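RNA-dependent RNA Polymerase (Bombyx mori cytoplasmic polyhedrosis virus, PDB 6TZ0) catalyses RNA-templated RNA synthesis, making plus strands in conservative transcription and complementary minus strands in replication of the double-stranded viral genome. Local coordinates at residues Val357-Glu362 against Glu634-Ser639. Numbering follows the deposited sequence.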
ATOM      1  N   VAL A 357       0.625  13.617   5.582  1.00 37.53           N
ATOM      2  CA  VAL A 357       1.661  13.404   4.584  1.00 37.53           C
ATOM      3  C   VAL A 357       2.672  14.543   4.529  1.00 37.53           C
ATOM      4  O   VAL A 357       3.599  14.498   3.721  1.00 37.53           O
ATOM      5  CB  VAL A 357       1.006  13.162   3.201  1.00 37.53           C
ATOM      6  CG1 VAL A 357       0.523  14.454   2.559  1.00 37.53           C
ATOM      7  CG2 VAL A 357       1.846  12.280   2.267  1.00 37.53           C
ATOM      8  N   PHE A 358       2.558  15.547   5.387  1.00 35.09           N
ATOM      9  CA  PHE A 358       3.517  16.647   5.338  1.00 35.09           C
ATOM     10  C   PHE A 358       4.794  16.240   6.068  1.00 35.09           C
ATOM     11  O   PHE A 358       4.719  15.727   7.187  1.00 35.09           O
ATOM     12  CB  PHE A 358       2.934  17.907   5.973  1.00 35.09           C
ATOM     13  CG  PHE A 358       3.698  19.165   5.652  1.00 35.09           C
ATOM     14  CD1 PHE A 358       3.432  19.871   4.493  1.00 35.09           C
ATOM     15  CD2 PHE A 358       4.703  19.617   6.482  1.00 35.09           C
ATOM     16  CE1 PHE A 358       4.131  21.021   4.188  1.00 35.09           C
ATOM     17  CE2 PHE A 358       5.418  20.753   6.170  1.00 35.09           C
ATOM     18  CZ  PHE A 358       5.125  21.459   5.028  1.00 35.09           C
ATOM     19  N   PRO A 359       5.970  16.471   5.486  1.00 34.94           N
ATOM     20  CA  PRO A 359       7.210  15.979   6.096  1.00 34.94           C
ATOM     21  C   PRO A 359       7.626  16.798   7.306  1.00 34.94           C
ATOM     22  O   PRO A 359       7.237  17.954   7.469  1.00 34.94           O
ATOM     23  CB  PRO A 359       8.232  16.121   4.968  1.00 34.94           C
ATOM     24  CG  PRO A 359       7.716  17.227   4.157  1.00 34.94           C
ATOM     25  CD  PRO A 359       6.227  17.132   4.197  1.00 34.94           C
ATOM     26  N   ARG A 360       8.450  16.189   8.153  1.00 35.86           N
ATOM     27  CA  ARG A 360       8.901  16.855   9.364  1.00 35.86           C
ATOM     28  C   ARG A 360      10.284  16.372   9.771  1.00 35.86           C
ATOM     29  O   ARG A 360      10.750  15.322   9.328  1.00 35.86           O
ATOM     30  CB  ARG A 360       7.913  16.647  10.503  1.00 35.86           C
ATOM     31  CG  ARG A 360       7.713  15.219  10.923  1.00 35.86           C
ATOM     32  CD  ARG A 360       6.723  15.215  12.057  1.00 35.86           C
ATOM     33  NE  ARG A 360       6.490  13.895  12.617  1.00 35.86           N
ATOM     34  CZ  ARG A 360       5.757  13.685  13.701  1.00 35.86           C
ATOM     35  NH1 ARG A 360       5.208  14.714  14.329  1.00 35.86           N
ATOM     36  NH2 ARG A 360       5.582  12.459  14.165  1.00 35.86           N
ATOM     37  N   ILE A 361      10.967  17.230  10.523  1.00 33.67           N
ATOM     38  CA  ILE A 361      12.325  16.995  10.991  1.00 33.67           C
ATOM     39  C   ILE A 361      12.373  16.923  12.505  1.00 33.67           C
ATOM     40  O   ILE A 361      11.945  17.848  13.186  1.00 33.67           O
ATOM     41  CB  ILE A 361      13.242  18.151  10.558  1.00 33.67           C
ATOM     42  CG1 ILE A 361      13.758  17.926   9.140  1.00 33.67           C
ATOM     43  CG2 ILE A 361      14.394  18.319  11.533  1.00 33.67           C
ATOM     44  CD1 ILE A 361      13.881  19.201   8.341  1.00 33.67           C
ATOM     45  N   GLU A 362      12.926  15.839  13.034  1.00 35.72           N
ATOM     46  CA  GLU A 362      12.996  15.660  14.476  1.00 35.72           C
ATOM     47  C   GLU A 362      14.386  15.341  15.008  1.00 35.72           C
ATOM     48  O   GLU A 362      15.144  14.618  14.368  1.00 35.72           O
ATOM     49  CB  GLU A 362      12.040  14.544  14.911  1.00 35.72           C
ATOM     50  CG  GLU A 362      10.634  14.661  14.348  1.00 35.72           C
ATOM     51  CD  GLU A 362       9.823  15.739  15.038  1.00 35.72           C
ATOM     52  OE1 GLU A 362       9.628  15.643  16.268  1.00 35.72           O
ATOM     53  OE2 GLU A 362       9.383  16.686  14.352  1.00 35.72           O
ATOM     54  N   GLU A 634       8.689  18.003   0.004  1.00 35.47           N
ATOM     55  CA  GLU A 634       9.422  16.788  -0.312  1.00 35.47           C
ATOM     56  C   GLU A 634      10.144  16.274   0.929  1.00 35.47           C
ATOM     57  O   GLU A 634      10.461  17.034   1.843  1.00 35.47           O
ATOM     58  CB  GLU A 634      10.401  17.057  -1.460  1.00 35.47           C
ATOM     59  CG  GLU A 634      10.834  15.835  -2.267  1.00 35.47           C
ATOM     60  CD  GLU A 634      12.066  15.166  -1.710  1.00 35.47           C
ATOM     61  OE1 GLU A 634      12.886  15.878  -1.096  1.00 35.47           O
ATOM     62  OE2 GLU A 634      12.220  13.935  -1.876  1.00 35.47           O
ATOM     63  N   GLY A 635      10.368  14.967   0.972  1.00 36.12           N
ATOM     64  CA  GLY A 635      11.060  14.379   2.100  1.00 36.12           C
ATOM     65  C   GLY A 635      10.148  13.563   2.988  1.00 36.12           C
ATOM     66  O   GLY A 635      10.372  13.449   4.196  1.00 36.12           O
ATOM     67  N   THR A 636       9.096  13.024   2.400  1.00 36.52           N
ATOM     68  CA  THR A 636       8.207  12.081   3.047  1.00 36.52           C
ATOM     69  C   THR A 636       8.641  10.706   2.537  1.00 36.52           C
ATOM     70  O   THR A 636       9.697  10.575   1.915  1.00 36.52           O
ATOM     71  CB  THR A 636       6.758  12.481   2.729  1.00 36.52           C
ATOM     72  OG1 THR A 636       6.655  13.902   2.830  1.00 36.52           O
ATOM     73  CG2 THR A 636       5.757  11.931   3.744  1.00 36.52           C
ATOM     74  N   TYR A 637       7.869   9.664   2.813  1.00 36.16           N
ATOM     75  CA  TYR A 637       8.071   8.411   2.128  1.00 36.16           C
ATOM     76  C   TYR A 637       6.749   8.015   1.483  1.00 36.16           C
ATOM     77  O   TYR A 637       5.710   8.063   2.155  1.00 36.16           O
ATOM     78  CB  TYR A 637       8.552   7.321   3.086  1.00 36.16           C
ATOM     79  CG  TYR A 637       9.188   6.175   2.356  1.00 36.16           C
ATOM     80  CD1 TYR A 637      10.485   6.282   1.877  1.00 36.16           C
ATOM     81  CD2 TYR A 637       8.488   5.007   2.105  1.00 36.16           C
ATOM     82  CE1 TYR A 637      11.072   5.253   1.191  1.00 36.16           C
ATOM     83  CE2 TYR A 637       9.071   3.971   1.416  1.00 36.16           C
ATOM     84  CZ  TYR A 637      10.359   4.100   0.963  1.00 36.16           C
ATOM     85  OH  TYR A 637      10.942   3.067   0.277  1.00 36.16           O
ATOM     86  N   PRO A 638       6.744   7.631   0.200  1.00 41.03           N
ATOM     87  CA  PRO A 638       5.479   7.628  -0.563  1.00 41.03           C
ATOM     88  C   PRO A 638       4.474   6.578  -0.122  1.00 41.03           C
ATOM     89  O   PRO A 638       3.265   6.827  -0.204  1.00 41.03           O
ATOM     90  CB  PRO A 638       5.950   7.384  -2.003  1.00 41.03           C
ATOM     91  CG  PRO A 638       7.377   7.806  -2.018  1.00 41.03           C
ATOM     92  CD  PRO A 638       7.911   7.444  -0.676  1.00 41.03           C
ATOM     93  N   SER A 639       4.943   5.399   0.281  1.00 43.44           N
ATOM     94  CA  SER A 639       4.178   4.335   0.936  1.00 43.44           C
ATOM     95  C   SER A 639       3.124   3.666   0.052  1.00 43.44           C
ATOM     96  O   SER A 639       2.448   2.733   0.496  1.00 43.44           O
ATOM     97  CB  SER A 639       3.538   4.843   2.235  1.00 43.44           C
ATOM     98  OG  SER A 639       2.817   3.811   2.883  1.00 43.44           O
TER
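Thr636 donates its hydroxyl to the carbonyl of Val357, OG1 to O 3.2 Å, the one hydrogen bond between 357-362 and 634-639. The donor reaches the oxygen at a C=O...OG1 angle of 154°, tilted 26° from the carbonyl plane. Val357 O is gripped a second time by Asn632 ND2, so two donors from the same loop hold this carbonyl just beyond helix 349-356.

Van der Waals contacts, most of them carbon against oxygen, accompany the bond. The ring of Pro359 lies against the same hydroxyl, with both CB and CD 3.5 Å from Thr636 OG1. Its CB also sits 3.5 Å from Gly635 O, while its CG comes 3.6 Å from Glu634 O. With CG2 of Thr636 anti to its backbone N, this methyl comes 3.4 Å from Val357 O and lies 4.2 Å from Val357 CG2, the two side chains crossing at about a right angle.

The contact joins two irregular segments of the central polymerase domain: one leads from helix 349-356 to strand 370-375, the other from strand 628-631 to helix 644-665. The Thr636 side chain is about 5 Å from that of Asp552, which binds UTP in a nucleotide-bound structure of this polymerase; no UTP is bound to this chain here.

Ala496 of the neighbouring Viral structural protein 4 chain packs on Pro359.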